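Local coordinates for 3-phytase (Klebsiella pneumoniae, PDB 2WNH), which probably releases phosphate from phytate (inositol hexakisphosphate) by hydrolysis, starting at the 3-position, as a member of the histidine acid phosphatase family, at residues A144-A149 with L256-K261. The protein carries 3 engineered substitutions. Sequence-based numbering, arbitrary orientation.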
ATOM      1  N   ALA B 144     -14.862   0.045 -57.341  1.00 22.33           N
ATOM      2  CA  ALA B 144     -15.150   1.090 -58.343  1.00 21.54           C
ATOM      3  C   ALA B 144     -15.539   2.406 -57.706  1.00 21.05           C
ATOM      4  O   ALA B 144     -15.133   3.466 -58.156  1.00 21.37           O
ATOM      5  CB  ALA B 144     -16.259   0.633 -59.275  1.00 21.90           C
ATOM      6  N   ARG B 145     -16.332   2.338 -56.631  1.00 21.69           N
ATOM      7  CA  ARG B 145     -16.736   3.547 -55.906  1.00 21.01           C
ATOM      8  C   ARG B 145     -15.547   4.126 -55.137  1.00 20.18           C
ATOM      9  O   ARG B 145     -15.334   5.340 -55.128  1.00 19.55           O
ATOM     10  CB  ARG B 145     -17.864   3.212 -54.912  1.00 21.45           C
ATOM     11  CG  ARG B 145     -19.246   2.987 -55.532  1.00 23.73           C
ATOM     12  CD  ARG B 145     -19.890   4.315 -56.036  1.00 24.02           C
ATOM     13  NE  ARG B 145     -20.167   5.275 -54.965  1.00 25.82           N
ATOM     14  CZ  ARG B 145     -19.471   6.385 -54.714  1.00 25.76           C
ATOM     15  NH1 ARG B 145     -18.425   6.733 -55.460  1.00 23.90           N
ATOM     16  NH2 ARG B 145     -19.832   7.162 -53.700  1.00 26.12           N
ATOM     17  N   GLN B 146     -14.765   3.252 -54.505  1.00 20.85           N
ATOM     18  CA  GLN B 146     -13.599   3.726 -53.755  1.00 21.47           C
ATOM     19  C   GLN B 146     -12.568   4.399 -54.650  1.00 20.76           C
ATOM     20  O   GLN B 146     -11.998   5.424 -54.281  1.00 21.95           O
ATOM     21  CB  GLN B 146     -12.949   2.613 -52.947  1.00 21.34           C
ATOM     22  CG  GLN B 146     -11.954   3.142 -51.910  1.00 22.72           C
ATOM     23  CD  GLN B 146     -11.396   2.024 -51.072  1.00 24.76           C
ATOM     24  OE1 GLN B 146     -10.722   1.120 -51.587  1.00 22.48           O
ATOM     25  NE2 GLN B 146     -11.692   2.056 -49.761  1.00 24.83           N
ATOM     26  N   LEU B 147     -12.357   3.852 -55.847  1.00 22.60           N
ATOM     27  CA  LEU B 147     -11.486   4.491 -56.837  1.00 22.52           C
ATOM     28  C   LEU B 147     -11.922   5.922 -57.164  1.00 21.82           C
ATOM     29  O   LEU B 147     -11.109   6.850 -57.144  1.00 22.72           O
ATOM     30  CB  LEU B 147     -11.434   3.628 -58.105  1.00 23.06           C
ATOM     31  CG  LEU B 147     -10.495   4.079 -59.234  1.00 24.50           C
ATOM     32  CD1 LEU B 147      -9.046   4.187 -58.752  1.00 27.22           C
ATOM     33  CD2 LEU B 147     -10.611   3.043 -60.346  1.00 23.72           C
ATOM     34  N   ALA B 148     -13.206   6.095 -57.466  1.00 21.32           N
ATOM     35  CA  ALA B 148     -13.774   7.405 -57.731  1.00 21.00           C
ATOM     36  C   ALA B 148     -13.609   8.371 -56.569  1.00 22.50           C
ATOM     37  O   ALA B 148     -13.186   9.516 -56.745  1.00 21.75           O
ATOM     38  CB  ALA B 148     -15.267   7.258 -58.076  1.00 22.36           C
ATOM     39  N   ALA B 149     -13.979   7.896 -55.377  1.00 22.39           N
ATOM     40  CA  ALA B 149     -13.911   8.693 -54.147  1.00 21.75           C
ATOM     41  C   ALA B 149     -12.510   9.203 -53.819  1.00 20.39           C
ATOM     42  O   ALA B 149     -12.348  10.377 -53.489  1.00 20.20           O
ATOM     43  CB  ALA B 149     -14.470   7.858 -52.973  1.00 21.46           C
ATOM     44  N   LEU B 256     -14.788  10.131 -47.166  1.00 19.87           N
ATOM     45  CA  LEU B 256     -16.154   9.930 -46.668  1.00 19.95           C
ATOM     46  C   LEU B 256     -16.775   8.609 -47.106  1.00 20.53           C
ATOM     47  O   LEU B 256     -17.297   7.862 -46.284  1.00 19.88           O
ATOM     48  CB  LEU B 256     -17.056  11.096 -47.070  1.00 19.41           C
ATOM     49  CG  LEU B 256     -18.445  11.041 -46.427  1.00 20.66           C
ATOM     50  CD1 LEU B 256     -18.348  11.015 -44.888  1.00 18.69           C
ATOM     51  CD2 LEU B 256     -19.277  12.219 -46.876  1.00 23.36           C
ATOM     52  N   TYR B 257     -16.739   8.317 -48.402  1.00 20.75           N
ATOM     53  CA  TYR B 257     -17.278   7.044 -48.881  1.00 19.68           C
ATOM     54  C   TYR B 257     -16.757   5.849 -48.073  1.00 19.73           C
ATOM     55  O   TYR B 257     -17.547   4.979 -47.608  1.00 19.04           O
ATOM     56  CB  TYR B 257     -16.997   6.820 -50.400  1.00 19.84           C
ATOM     57  CG  TYR B 257     -17.347   5.394 -50.829  1.00 19.05           C
ATOM     58  CD1 TYR B 257     -18.677   5.009 -51.027  1.00 16.20           C
ATOM     59  CD2 TYR B 257     -16.363   4.429 -51.001  1.00 18.20           C
ATOM     60  CE1 TYR B 257     -19.003   3.711 -51.362  1.00 18.02           C
ATOM     61  CE2 TYR B 257     -16.684   3.126 -51.329  1.00 17.47           C
ATOM     62  CZ  TYR B 257     -18.019   2.778 -51.532  1.00 17.77           C
ATOM     63  OH  TYR B 257     -18.390   1.496 -51.855  1.00 22.09           O
ATOM     64  N   THR B 258     -15.430   5.789 -47.937  1.00 18.49           N
ATOM     65  CA  THR B 258     -14.770   4.656 -47.289  1.00 18.90           C
ATOM     66  C   THR B 258     -15.196   4.605 -45.821  1.00 18.44           C
ATOM     67  O   THR B 258     -15.511   3.531 -45.298  1.00 19.35           O
ATOM     68  CB  THR B 258     -13.249   4.780 -47.391  1.00 20.21           C
ATOM     69  OG1 THR B 258     -12.859   4.743 -48.776  1.00 21.01           O
ATOM     70  CG2 THR B 258     -12.532   3.655 -46.633  1.00 19.04           C
ATOM     71  N   ALA B 259     -15.210   5.773 -45.182  1.00 18.75           N
ATOM     72  CA  ALA B 259     -15.577   5.850 -43.759  1.00 18.53           C
ATOM     73  C   ALA B 259     -17.035   5.427 -43.554  1.00 19.98           C
ATOM     74  O   ALA B 259     -17.371   4.767 -42.570  1.00 20.70           O
ATOM     75  CB  ALA B 259     -15.346   7.249 -43.232  1.00 17.93           C
ATOM     76  N   GLN B 260     -17.904   5.798 -44.487  1.00 19.63           N
ATOM     77  CA  GLN B 260     -19.313   5.407 -44.398  1.00 19.36           C
ATOM     78  C   GLN B 260     -19.484   3.895 -44.522  1.00 19.44           C
ATOM     79  O   GLN B 260     -20.199   3.275 -43.739  1.00 19.44           O
ATOM     80  CB  GLN B 260     -20.136   6.149 -45.460  1.00 18.70           C
ATOM     81  CG  GLN B 260     -20.386   7.598 -45.115  1.00 19.67           C
ATOM     82  CD  GLN B 260     -21.158   8.324 -46.194  1.00 26.01           C
ATOM     83  OE1 GLN B 260     -20.856   8.188 -47.384  1.00 26.19           O
ATOM     84  NE2 GLN B 260     -22.127   9.132 -45.787  1.00 25.55           N
ATOM     85  N   LYS B 261     -18.813   3.287 -45.501  1.00 19.73           N
ATOM     86  CA  LYS B 261     -18.923   1.842 -45.689  1.00 20.48           C
ATOM     87  C   LYS B 261     -18.317   1.038 -44.542  1.00 20.46           C
ATOM     88  O   LYS B 261     -18.891   0.048 -44.088  1.00 19.94           O
ATOM     89  CB  LYS B 261     -18.281   1.385 -47.016  1.00 20.43           C
ATOM     90  CG  LYS B 261     -19.094   1.788 -48.248  1.00 22.91           C
ATOM     91  CD  LYS B 261     -20.525   1.230 -48.235  1.00 24.67           C
ATOM     92  CE  LYS B 261     -20.586  -0.298 -48.047  1.00 27.18           C
ATOM     93  NZ  LYS B 261     -21.994  -0.806 -47.969  1.00 27.77           N
TER
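Y257 buries the largest share of this contact between the N-terminal parts of helices 143-154 and 256-274. The axes of segments 144-149 and 256-261 approach to 9.5 Å, and their directions differ by 141°, roughly antiparallel. This is helix-helix packing within the histidine phosphatase family region, away from the known metal site. The tyrosine has CG anti to its backbone N (chi1 170°), which lays the ring across the first turns of helix 143-154. R145 covers one ring face. Its CB sits over the rim near the hydroxyl end, with R145 CB 3.4 Å from Y257 CZ, and makes a CH-pi contact. The arginine chain then bends at chi2 and chi3, which brings the guanidinium back to the ring. R145 NH2 comes 3.6 Å from Y257 CD1. The resulting cation-pi contact is off-centre and tilted, with R145 CZ 4.6 Å from the Y257 ring centroid. A149 CB packs on Y257 CB at 3.8 Å. The phenol OH is hydrogen-bonded to D142 N, just before helix 143-154, which fixes the hydroxyl end. Q146 is buried beside the ring. Its extended chain sends NE2 to T258 OG1, 3.1 Å away, in a nearly straight hydrogen bond close to the amide plane. Q146 OE1 is hydrogen-bonded to T199 OG1, so amide rotation is probably fixed. A buried amide-hydroxyl bond thus lies beside a tyrosine whose face is covered by an exposed arginine, whose charge the ring may partly stabilise.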